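PDB 3CGX: putative nucleotide-diphospho-sugar transferase, which is a putative transferase that probably uses a nucleotide-diphospho-sugar as donor, its exact donor and acceptor being unassigned. Local coordinates for residues Lys20-Val26 with Val192-Leu198; Tyr131-Pro137 with Leu181-Pro187; Ile7-Val11 with Arg90-Met95. All coordinates share one frame. Residue numbers count along the deposited sequence, not the author numbering.

In the fold
From the N terminus, strand 5-11 runs inside the sheet, next to the central strand 105-109, and interaction 3 closes the first loop when helix 87-100 returns to cover one face of strand 5-11. Interaction 1 has already opened by then, at 20-26, and closes only at 192-198, so the two contacts cross along the chain. Interaction 2 opens after interaction 3 has closed and lies within the span of interaction 1: 131-137 pairs with 181-187. Interactions 2 and 3 both reach the same seven-stranded sheet, interaction 2 within it and interaction 3 on its face, their centres about 17 Å apart. Interaction 1 lies beyond it, tying helix 21-27 to helix 195-204.

Interaction 1 of 3, residues Lys20-Val26 with Val192-Leu198; sequences KTRLGEV and VDTVWDL
Lys20 sits at the N-cap of helix 21-27 in a left-handed backbone conformation (phi/psi 49/46), and its O accepts Gly24 N at 2.8 Å. Its side chain, m at chi1 and chi2 and then extended, carries NZ to Val192 O, a 2.7 Å hydrogen bond. The same ammonium makes a salt bridge to Asp112, whose backbone also bonds that of Val192, and donates to water 1 (2.6 Å from NZ), which in turn donates to Asp193 OD1 (2.8 Å). An imidazole, probably from the crystallisation liquor, lies about 4 Å from the lysine side chain; such molecules often mark pockets, and in GT-A folds the loop after the first strand commonly borders the nucleotide site. From Thr21 the chain is helical. Arg22 (t at chi1) lays one guanidinium face over Thr194, NH1 to CG2 3.4 Å; its pairing with Asp193 is a long, purely electrostatic salt bridge, NH1 to OD2 3.9 Å. Water 3 joins Leu23 N (2.9 Å) to Asp193 O (2.5 Å). Leu23 CA and Thr194 CA, 4.7 Å apart, are the nearest CA pair; the Leu23 side chain, t/p, places CD1 4.1 Å from Val195 CB and 3.9 Å from Leu198 CD2. Helix 195-204 begins with a capping box: Thr194 OG1 accepts Asp197 N at 3.2 Å, and Asp197 OD2 accepts Thr194 N at 3.1 Å and Asp193 N at 3.0 Å. One turn after Leu23, Val26 (t) sets CG1 3.9 Å from Val195 CG2, and Tyr229 touches both valines.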
loop_
_atom_site.group_PDB
_atom_site.type_symbol
_atom_site.label_atom_id
_atom_site.label_comp_id
_atom_site.label_asym_id
_atom_site.label_seq_id
_atom_site.Cartn_x
_atom_site.Cartn_y
_atom_site.Cartn_z
ATOM N N LYS A 20 -11.443 -5.823 4.421
ATOM C CA LYS A 20 -10.931 -7.029 5.099
ATOM C C LYS A 20 -12.026 -8.014 5.457
ATOM O O LYS A 20 -12.092 -8.557 6.569
ATOM C CB LYS A 20 -10.107 -6.635 6.340
ATOM C CG LYS A 20 -8.831 -5.799 6.005
ATOM C CD LYS A 20 -7.916 -6.527 4.964
ATOM C CE LYS A 20 -6.576 -5.907 4.749
ATOM N NZ LYS A 20 -5.880 -6.499 3.546
ATOM N N THR A 21 -12.907 -8.266 4.503
ATOM C CA THR A 21 -14.019 -9.168 4.775
ATOM C C THR A 21 -13.607 -10.633 4.961
ATOM O O THR A 21 -14.235 -11.377 5.715
ATOM C CB THR A 21 -15.116 -9.045 3.698
ATOM O OG1 THR A 21 -14.541 -9.335 2.425
ATOM C CG2 THR A 21 -15.761 -7.639 3.769
ATOM N N ARG A 22 -12.555 -11.054 4.291
ATOM C CA ARG A 22 -12.048 -12.408 4.483
ATOM C C ARG A 22 -11.483 -12.622 5.936
ATOM O O ARG A 22 -11.723 -13.664 6.583
ATOM C CB ARG A 22 -10.969 -12.699 3.455
ATOM C CG ARG A 22 -10.253 -13.967 3.719
ATOM C CD ARG A 22 -10.910 -15.113 3.102
ATOM N NE ARG A 22 -10.147 -16.347 3.250
ATOM C CZ ARG A 22 -9.143 -16.709 2.461
ATOM N NH1 ARG A 22 -8.725 -15.915 1.469
ATOM N NH2 ARG A 22 -8.530 -17.853 2.680
ATOM N N LEU A 23 -10.754 -11.627 6.432
ATOM C CA LEU A 23 -10.304 -11.611 7.822
ATOM C C LEU A 23 -11.545 -11.544 8.747
ATOM O O LEU A 23 -11.645 -12.269 9.742
ATOM C CB LEU A 23 -9.315 -10.451 8.034
ATOM C CG LEU A 23 -8.865 -10.134 9.443
ATOM C CD1 LEU A 23 -8.103 -11.355 10.048
ATOM C CD2 LEU A 23 -7.993 -8.927 9.440
ATOM N N GLY A 24 -12.527 -10.710 8.385
ATOM C CA GLY A 24 -13.781 -10.588 9.140
ATOM C C GLY A 24 -14.599 -11.854 9.329
ATOM O O GLY A 24 -15.327 -11.983 10.308
ATOM N N GLU A 25 -14.491 -12.782 8.386
ATOM C CA GLU A 25 -15.204 -14.093 8.459
ATOM C C GLU A 25 -14.796 -14.856 9.697
ATOM O O GLU A 25 -15.575 -15.622 10.279
ATOM C CB GLU A 25 -14.910 -14.945 7.192
ATOM C CG GLU A 25 -15.789 -14.529 6.021
ATOM C CD GLU A 25 -15.456 -15.209 4.710
ATOM O OE1 GLU A 25 -14.469 -14.831 4.046
ATOM O OE2 GLU A 25 -16.226 -16.085 4.303
ATOM N N VAL A 26 -13.591 -14.573 10.151
ATOM C CA VAL A 26 -13.014 -15.234 11.340
ATOM C C VAL A 26 -13.071 -14.365 12.588
ATOM O O VAL A 26 -13.576 -14.809 13.604
ATOM C CB VAL A 26 -11.541 -15.701 11.098
ATOM C CG1 VAL A 26 -10.875 -16.156 12.380
ATOM C CG2 VAL A 26 -11.515 -16.823 10.054
ATOM N N VAL A 192 -1.391 -8.442 4.360
ATOM C CA VAL A 192 -2.151 -9.087 5.409
ATOM C C VAL A 192 -3.637 -9.080 5.012
ATOM O O VAL A 192 -4.308 -8.051 5.071
ATOM C CB VAL A 192 -1.884 -8.452 6.811
ATOM C CG1 VAL A 192 -2.737 -9.171 7.887
ATOM C CG2 VAL A 192 -0.374 -8.490 7.166
ATOM N N ASP A 193 -4.093 -10.239 4.555
ATOM C CA ASP A 193 -5.461 -10.461 4.033
ATOM C C ASP A 193 -6.286 -11.395 4.938
ATOM O O ASP A 193 -7.418 -11.120 5.232
ATOM C CB ASP A 193 -5.369 -11.073 2.628
ATOM C CG ASP A 193 -6.764 -11.387 1.981
ATOM O OD1 ASP A 193 -7.699 -10.551 2.131
ATOM O OD2 ASP A 193 -6.893 -12.458 1.277
ATOM N N THR A 194 -5.698 -12.511 5.334
ATOM C CA THR A 194 -6.420 -13.567 6.043
ATOM C C THR A 194 -5.987 -13.650 7.497
ATOM O O THR A 194 -5.000 -13.046 7.889
ATOM C CB THR A 194 -6.179 -14.948 5.415
ATOM O OG1 THR A 194 -4.830 -15.360 5.702
ATOM C CG2 THR A 194 -6.453 -14.979 3.855
ATOM N N VAL A 195 -6.717 -14.438 8.289
ATOM C CA VAL A 195 -6.353 -14.604 9.690
ATOM C C VAL A 195 -4.969 -15.277 9.786
ATOM O O VAL A 195 -4.203 -15.048 10.734
ATOM C CB VAL A 195 -7.433 -15.378 10.497
ATOM C CG1 VAL A 195 -7.514 -16.908 10.097
ATOM C CG2 VAL A 195 -7.155 -15.183 12.028
ATOM N N TRP A 196 -4.635 -16.087 8.788
ATOM C CA TRP A 196 -3.345 -16.772 8.787
ATOM C C TRP A 196 -2.242 -15.711 8.625
ATOM O O TRP A 196 -1.233 -15.705 9.333
ATOM C CB TRP A 196 -3.264 -17.795 7.668
ATOM C CG TRP A 196 -4.381 -18.846 7.587
ATOM C CD1 TRP A 196 -5.262 -19.026 6.562
ATOM C CD2 TRP A 196 -4.669 -19.879 8.526
ATOM N NE1 TRP A 196 -6.089 -20.061 6.806
ATOM C CE2 TRP A 196 -5.739 -20.642 7.989
ATOM C CE3 TRP A 196 -4.109 -20.255 9.746
ATOM C CZ2 TRP A 196 -6.301 -21.753 8.660
ATOM C CZ3 TRP A 196 -4.640 -21.334 10.405
ATOM C CH2 TRP A 196 -5.731 -22.090 9.856
ATOM N N ASP A 197 -2.432 -14.796 7.684
ATOM C CA ASP A 197 -1.491 -13.712 7.467
ATOM C C ASP A 197 -1.333 -12.862 8.746
ATOM O O ASP A 197 -0.226 -12.414 9.079
ATOM C CB ASP A 197 -1.961 -12.777 6.336
ATOM C CG ASP A 197 -2.050 -13.437 5.002
ATOM O OD1 ASP A 197 -1.305 -14.367 4.714
ATOM O OD2 ASP A 197 -2.861 -12.985 4.229
ATOM N N LEU A 198 -2.457 -12.645 9.447
ATOM C CA LEU A 198 -2.464 -11.852 10.693
ATOM C C LEU A 198 -1.662 -12.571 11.794
ATOM O O LEU A 198 -0.912 -11.941 12.589
ATOM C CB LEU A 198 -3.895 -11.583 11.181
ATOM C CG LEU A 198 -4.112 -10.527 12.269
ATOM C CD1 LEU A 198 -3.898 -9.133 11.645
ATOM C CD2 LEU A 198 -5.518 -10.575 12.930
HETATM O O HOH W 1 -7.469 -7.754 1.840
HETATM O O HOH W 2 -11.042 -9.613 2.084
HETATM O O HOH W 3 -9.457 -9.806 4.596
#

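Interaction 2 of 3, residues Tyr131-Pro137 with Leu181-Pro187; sequences YDAAIGP and LEVLQLP
Build two parallel strands, 133-137 and 183-185, axes 4.5 Å apart at closest approach and 26° between their directions, pairing Ala133 with Val183, Ala134 with Leu184 and Ile135 with Gln185. The bonds alternate in direction: Leu184 N to Ala133 O 2.8 Å, Ile135 N to Leu184 O 3.0 Å, Leu186 N to Ile135 O 2.9 Å. Glu182 O starts the ladder by accepting twice, from Asp132 N at 2.8 Å and Ala133 N at 3.2 Å, since Asp132 is kinked into a helical conformation (phi/psi -78/-33). That kink and an m rotamer let Asp132 OD2 accept Glu182 N at 2.9 Å, while its OD1 is bonded to Ser152. Ala134 and Gly136 turn their backbone groups the other way, to Gly147 and to Tyr144 and Leu145. Leu184 CB sits over the face of the Tyr131 ring, a CH-pi contact 3.9 Å from the centroid. On one face Ile135 CG2 meets Val183 CG1 at 3.9 Å; on the other, Ala134 CB lies 4.3 Å from Leu184 CB. Strand 183-185 is one of the sheet's two edge strands, next to 133-137, which lies against antiparallel strand 143-149: the 3-2-1-4-6-5-7 order of the nucleotide-diphospho-sugar transferase (GT-A) fold.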
loop_
_atom_site.group_PDB
_atom_site.type_symbol
_atom_site.label_atom_id
_atom_site.label_comp_id
_atom_site.label_asym_id
_atom_site.label_seq_id
_atom_site.Cartn_x
_atom_site.Cartn_y
_atom_site.Cartn_z
ATOM N N TYR A 131 17.505 4.312 -11.457
ATOM C CA TYR A 131 16.768 3.256 -12.109
ATOM C C TYR A 131 15.560 3.878 -12.760
ATOM O O TYR A 131 15.105 4.933 -12.330
ATOM C CB TYR A 131 16.317 2.259 -11.084
ATOM C CG TYR A 131 17.360 1.356 -10.528
ATOM C CD1 TYR A 131 18.102 1.692 -9.382
ATOM C CD2 TYR A 131 17.542 0.104 -11.077
ATOM C CE1 TYR A 131 19.048 0.833 -8.893
ATOM C CE2 TYR A 131 18.460 -0.752 -10.589
ATOM C CZ TYR A 131 19.204 -0.401 -9.489
ATOM O OH TYR A 131 20.104 -1.312 -9.012
ATOM N N ASP A 132 15.020 3.230 -13.785
ATOM C CA ASP A 132 13.820 3.750 -14.449
ATOM C C ASP A 132 12.538 3.455 -13.647
ATOM O O ASP A 132 11.580 4.248 -13.630
ATOM C CB ASP A 132 13.683 3.131 -15.837
ATOM C CG ASP A 132 14.857 3.415 -16.713
ATOM O OD1 ASP A 132 15.220 4.598 -16.827
ATOM O OD2 ASP A 132 15.402 2.463 -17.280
ATOM N N ALA A 133 12.548 2.320 -12.967
ATOM C CA ALA A 133 11.380 1.830 -12.233
ATOM C C ALA A 133 11.773 0.997 -11.036
ATOM O O ALA A 133 12.905 0.533 -10.912
ATOM C CB ALA A 133 10.471 1.015 -13.165
ATOM N N ALA A 134 10.820 0.886 -10.122
ATOM C CA ALA A 134 10.931 0.083 -8.929
ATOM C C ALA A 134 9.629 -0.716 -8.715
ATOM O O ALA A 134 8.523 -0.281 -9.067
ATOM C CB ALA A 134 11.227 0.973 -7.719
ATOM N N ILE A 135 9.767 -1.900 -8.152
ATOM C CA ILE A 135 8.604 -2.772 -7.912
ATOM C C ILE A 135 8.861 -3.661 -6.708
ATOM O O ILE A 135 9.972 -4.143 -6.522
ATOM C CB ILE A 135 8.271 -3.611 -9.179
ATOM C CG1 ILE A 135 6.825 -4.165 -9.075
ATOM C CG2 ILE A 135 9.389 -4.718 -9.439
ATOM C CD1 ILE A 135 6.220 -4.619 -10.432
ATOM N N GLY A 136 7.849 -3.820 -5.849
ATOM C CA GLY A 136 7.978 -4.685 -4.710
ATOM C C GLY A 136 7.010 -5.843 -4.854
ATOM O O GLY A 136 5.782 -5.640 -4.905
ATOM N N PRO A 137 7.562 -7.053 -4.959
ATOM C CA PRO A 137 6.755 -8.276 -5.102
ATOM C C PRO A 137 6.060 -8.642 -3.815
ATOM O O PRO A 137 6.663 -8.610 -2.746
ATOM C CB PRO A 137 7.786 -9.346 -5.462
ATOM C CG PRO A 137 9.073 -8.583 -5.803
ATOM C CD PRO A 137 9.000 -7.338 -5.015
ATOM N N LEU A 181 13.155 -1.004 -19.656
ATOM C CA LEU A 181 13.380 -0.320 -18.373
ATOM C C LEU A 181 14.361 -1.099 -17.477
ATOM O O LEU A 181 14.376 -2.329 -17.444
ATOM C CB LEU A 181 12.055 -0.108 -17.638
ATOM C CG LEU A 181 10.966 0.709 -18.349
ATOM C CD1 LEU A 181 9.664 0.697 -17.522
ATOM C CD2 LEU A 181 11.477 2.136 -18.679
ATOM N N GLU A 182 15.199 -0.342 -16.782
ATOM C CA GLU A 182 16.050 -0.854 -15.720
ATOM C C GLU A 182 15.266 -0.720 -14.419
ATOM O O GLU A 182 14.945 0.396 -13.945
ATOM C CB GLU A 182 17.345 -0.046 -15.636
ATOM C CG GLU A 182 18.354 -0.605 -14.667
ATOM C CD GLU A 182 19.741 0.043 -14.799
ATOM O OE1 GLU A 182 19.852 1.142 -15.391
ATOM O OE2 GLU A 182 20.710 -0.544 -14.273
ATOM N N VAL A 183 14.988 -1.876 -13.855
ATOM C CA VAL A 183 14.078 -2.031 -12.753
ATOM C C VAL A 183 14.760 -2.472 -11.469
ATOM O O VAL A 183 15.475 -3.501 -11.425
ATOM C CB VAL A 183 13.035 -3.102 -13.108
ATOM C CG1 VAL A 183 12.070 -3.345 -11.916
ATOM C CG2 VAL A 183 12.301 -2.721 -14.369
ATOM N N LEU A 184 14.472 -1.723 -10.410
ATOM C CA LEU A 184 14.882 -2.090 -9.054
ATOM C C LEU A 184 13.826 -2.957 -8.402
ATOM O O LEU A 184 12.647 -2.585 -8.274
ATOM C CB LEU A 184 15.122 -0.855 -8.212
ATOM C CG LEU A 184 15.501 -1.084 -6.753
ATOM C CD1 LEU A 184 16.919 -1.531 -6.551
ATOM C CD2 LEU A 184 15.196 0.237 -6.042
ATOM N N GLN A 185 14.256 -4.111 -7.939
ATOM C CA GLN A 185 13.354 -5.016 -7.260
ATOM C C GLN A 185 13.546 -4.895 -5.769
ATOM O O GLN A 185 14.638 -5.058 -5.263
ATOM C CB GLN A 185 13.592 -6.439 -7.755
ATOM C CG GLN A 185 12.695 -7.418 -7.130
ATOM C CD GLN A 185 12.871 -8.817 -7.711
ATOM O OE1 GLN A 185 13.027 -8.985 -8.920
ATOM N NE2 GLN A 185 12.818 -9.821 -6.849
ATOM N N LEU A 186 12.467 -4.578 -5.062
ATOM C CA LEU A 186 12.500 -4.420 -3.604
ATOM C C LEU A 186 12.230 -5.779 -3.014
ATOM O O LEU A 186 11.846 -6.692 -3.751
ATOM C CB LEU A 186 11.434 -3.449 -3.108
ATOM C CG LEU A 186 11.580 -2.003 -3.580
ATOM C CD1 LEU A 186 10.294 -1.271 -3.308
ATOM C CD2 LEU A 186 12.759 -1.343 -2.893
ATOM N N PRO A 187 12.425 -5.938 -1.692
ATOM C CA PRO A 187 12.214 -7.241 -1.073
ATOM C C PRO A 187 10.794 -7.761 -1.194
ATOM O O PRO A 187 9.839 -6.997 -1.218
ATOM C CB PRO A 187 12.536 -6.959 0.412
ATOM C CG PRO A 187 13.437 -5.798 0.389
ATOM C CD PRO A 187 12.892 -4.953 -0.693
#

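Interaction 3 of 3, residues Ile7-Val11 with Arg90-Met95; sequences ILFFV and RMKHAM
Strand 7-11 and helix 90-95 run roughly antiparallel, 149° between their N-to-C directions, with axes 10.2 Å apart at closest approach. The nearest CA pairs are Leu8 with Ala94 at 7.4 Å and Phe10 with Met91 at 8.8 Å. The strand's alternation points Leu8 and Phe10 at the helix, while Phe9 packs on helix 29-47 across the sheet. The side chains meet by van der Waals contact, mostly apolar, with two backbone oxygens of the helix also touched. Leu8, m/t, places CD1 3.9 Å from both Ala94 CB and Met95 CG, and 3.5 Å from Ala94 O. Phe10 (m at chi1) presents its ring edge: CZ is 3.9 Å from Ala94 CB and 3.7 Å from Arg90 O, an oxygen already bonded to Ala94 N at 3.1 Å within the helix. CE2 of Phe10 reaches Met91 CG at 3.8 Å. The small Ala94 thus faces both strand side chains; Met91 and Met95, both selenomethionines, also touch Leu108. Helix 87-100 links strand 78-81 to strand 105-109, a beta-alpha-beta crossover passing over strands 53-58 and 5-11. With helix 29-47 on the other face, this gives the three-layer alpha/beta/alpha sandwich of the Rossmann-like GT-A fold.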
loop_
_atom_site.group_PDB
_atom_site.type_symbol
_atom_site.label_atom_id
_atom_site.label_comp_id
_atom_site.label_asym_id
_atom_site.label_seq_id
_atom_site.Cartn_x
_atom_site.Cartn_y
_atom_site.Cartn_z
ATOM N N ILE A 7 4.868 10.229 -2.687
ATOM C CA ILE A 7 4.347 8.905 -2.296
ATOM C C ILE A 7 2.836 8.907 -2.447
ATOM O O ILE A 7 2.149 9.771 -1.884
ATOM C CB ILE A 7 4.658 8.524 -0.839
ATOM C CG1 ILE A 7 6.164 8.492 -0.558
ATOM C CG2 ILE A 7 3.986 7.202 -0.472
ATOM C CD1 ILE A 7 6.471 8.716 0.957
ATOM N N LEU A 8 2.338 8.005 -3.285
ATOM C CA LEU A 8 0.904 7.804 -3.449
ATOM C C LEU A 8 0.512 6.577 -2.643
ATOM O O LEU A 8 0.946 5.451 -2.926
ATOM C CB LEU A 8 0.525 7.611 -4.892
ATOM C CG LEU A 8 1.050 8.638 -5.880
ATOM C CD1 LEU A 8 0.734 8.245 -7.349
ATOM C CD2 LEU A 8 0.550 10.059 -5.498
ATOM N N PHE A 9 -0.332 6.824 -1.658
ATOM C CA PHE A 9 -0.715 5.834 -0.638
ATOM C C PHE A 9 -2.186 5.447 -0.807
ATOM O O PHE A 9 -3.076 6.216 -0.569
ATOM C CB PHE A 9 -0.370 6.395 0.741
ATOM C CG PHE A 9 -0.634 5.450 1.919
ATOM C CD1 PHE A 9 -0.267 4.105 1.866
ATOM C CD2 PHE A 9 -1.167 5.930 3.112
ATOM C CE1 PHE A 9 -0.429 3.273 2.983
ATOM C CE2 PHE A 9 -1.352 5.052 4.224
ATOM C CZ PHE A 9 -0.997 3.726 4.116
ATOM N N PHE A 10 -2.400 4.232 -1.290
ATOM C CA PHE A 10 -3.721 3.727 -1.653
ATOM C C PHE A 10 -4.384 3.056 -0.472
ATOM O O PHE A 10 -3.856 2.102 0.118
ATOM C CB PHE A 10 -3.602 2.765 -2.868
ATOM C CG PHE A 10 -3.708 3.429 -4.207
ATOM C CD1 PHE A 10 -3.078 4.637 -4.477
ATOM C CD2 PHE A 10 -4.423 2.803 -5.250
ATOM C CE1 PHE A 10 -3.233 5.242 -5.699
ATOM C CE2 PHE A 10 -4.523 3.386 -6.496
ATOM C CZ PHE A 10 -3.948 4.599 -6.728
ATOM N N VAL A 11 -5.552 3.606 -0.121
ATOM C CA VAL A 11 -6.346 3.257 1.057
ATOM C C VAL A 11 -7.842 3.170 0.717
ATOM O O VAL A 11 -8.285 3.593 -0.329
ATOM C CB VAL A 11 -6.135 4.336 2.200
ATOM C CG1 VAL A 11 -4.636 4.459 2.618
ATOM C CG2 VAL A 11 -6.714 5.745 1.795
ATOM N N ARG A 90 -6.830 3.204 -12.002
ATOM C CA ARG A 90 -6.705 4.049 -10.785
ATOM C C ARG A 90 -5.239 4.379 -10.511
ATOM O O ARG A 90 -4.896 5.519 -10.223
ATOM C CB ARG A 90 -7.378 3.366 -9.586
ATOM C CG ARG A 90 -8.882 3.349 -9.744
ATOM C CD ARG A 90 -9.618 2.475 -8.777
ATOM N NE ARG A 90 -11.053 2.660 -9.041
ATOM C CZ ARG A 90 -12.034 2.141 -8.312
ATOM N NH1 ARG A 90 -11.762 1.418 -7.253
ATOM N NH2 ARG A 90 -13.300 2.344 -8.648
HETATM N N MSE A 91 -4.363 3.385 -10.652
HETATM C CA MSE A 91 -2.930 3.597 -10.435
HETATM C C MSE A 91 -2.312 4.467 -11.518
HETATM O O MSE A 91 -1.550 5.390 -11.241
HETATM C CB MSE A 91 -2.186 2.266 -10.356
HETATM C CG MSE A 91 -2.542 1.502 -9.105
HETATM SE SE MSE A 91 -1.472 -0.100 -8.665
HETATM C CE MSE A 91 -2.078 -1.270 -10.108
ATOM N N LYS A 92 -2.620 4.150 -12.764
ATOM C CA LYS A 92 -2.141 4.948 -13.899
ATOM C C LYS A 92 -2.517 6.416 -13.759
ATOM O O LYS A 92 -1.675 7.322 -13.914
ATOM C CB LYS A 92 -2.738 4.426 -15.219
ATOM C CG LYS A 92 -2.115 5.056 -16.425
ATOM C CD LYS A 92 -2.957 4.814 -17.648
ATOM C CE LYS A 92 -3.158 3.356 -17.944
ATOM N NZ LYS A 92 -3.923 3.208 -19.279
ATOM N N HIS A 93 -3.784 6.660 -13.420
ATOM C CA HIS A 93 -4.263 8.038 -13.270
ATOM C C HIS A 93 -3.588 8.803 -12.110
ATOM O O HIS A 93 -3.203 9.979 -12.244
ATOM C CB HIS A 93 -5.780 8.060 -13.135
ATOM C CG HIS A 93 -6.488 7.581 -14.366
ATOM N ND1 HIS A 93 -7.753 7.019 -14.341
ATOM C CD2 HIS A 93 -6.076 7.524 -15.661
ATOM C CE1 HIS A 93 -8.105 6.682 -15.573
ATOM N NE2 HIS A 93 -7.100 6.962 -16.389
ATOM N N ALA A 94 -3.375 8.120 -10.998
ATOM C CA ALA A 94 -2.770 8.766 -9.824
ATOM C C ALA A 94 -1.285 9.119 -10.117
ATOM O O ALA A 94 -0.798 10.220 -9.840
ATOM C CB ALA A 94 -2.911 7.871 -8.585
HETATM N N MSE A 95 -0.577 8.188 -10.729
HETATM C CA MSE A 95 0.824 8.436 -11.062
HETATM C C MSE A 95 0.973 9.525 -12.143
HETATM O O MSE A 95 1.821 10.435 -12.058
HETATM C CB MSE A 95 1.456 7.136 -11.542
HETATM C CG MSE A 95 1.454 6.054 -10.491
HETATM SE SE MSE A 95 2.797 4.618 -10.796
HETATM C CE MSE A 95 4.263 5.719 -10.178
#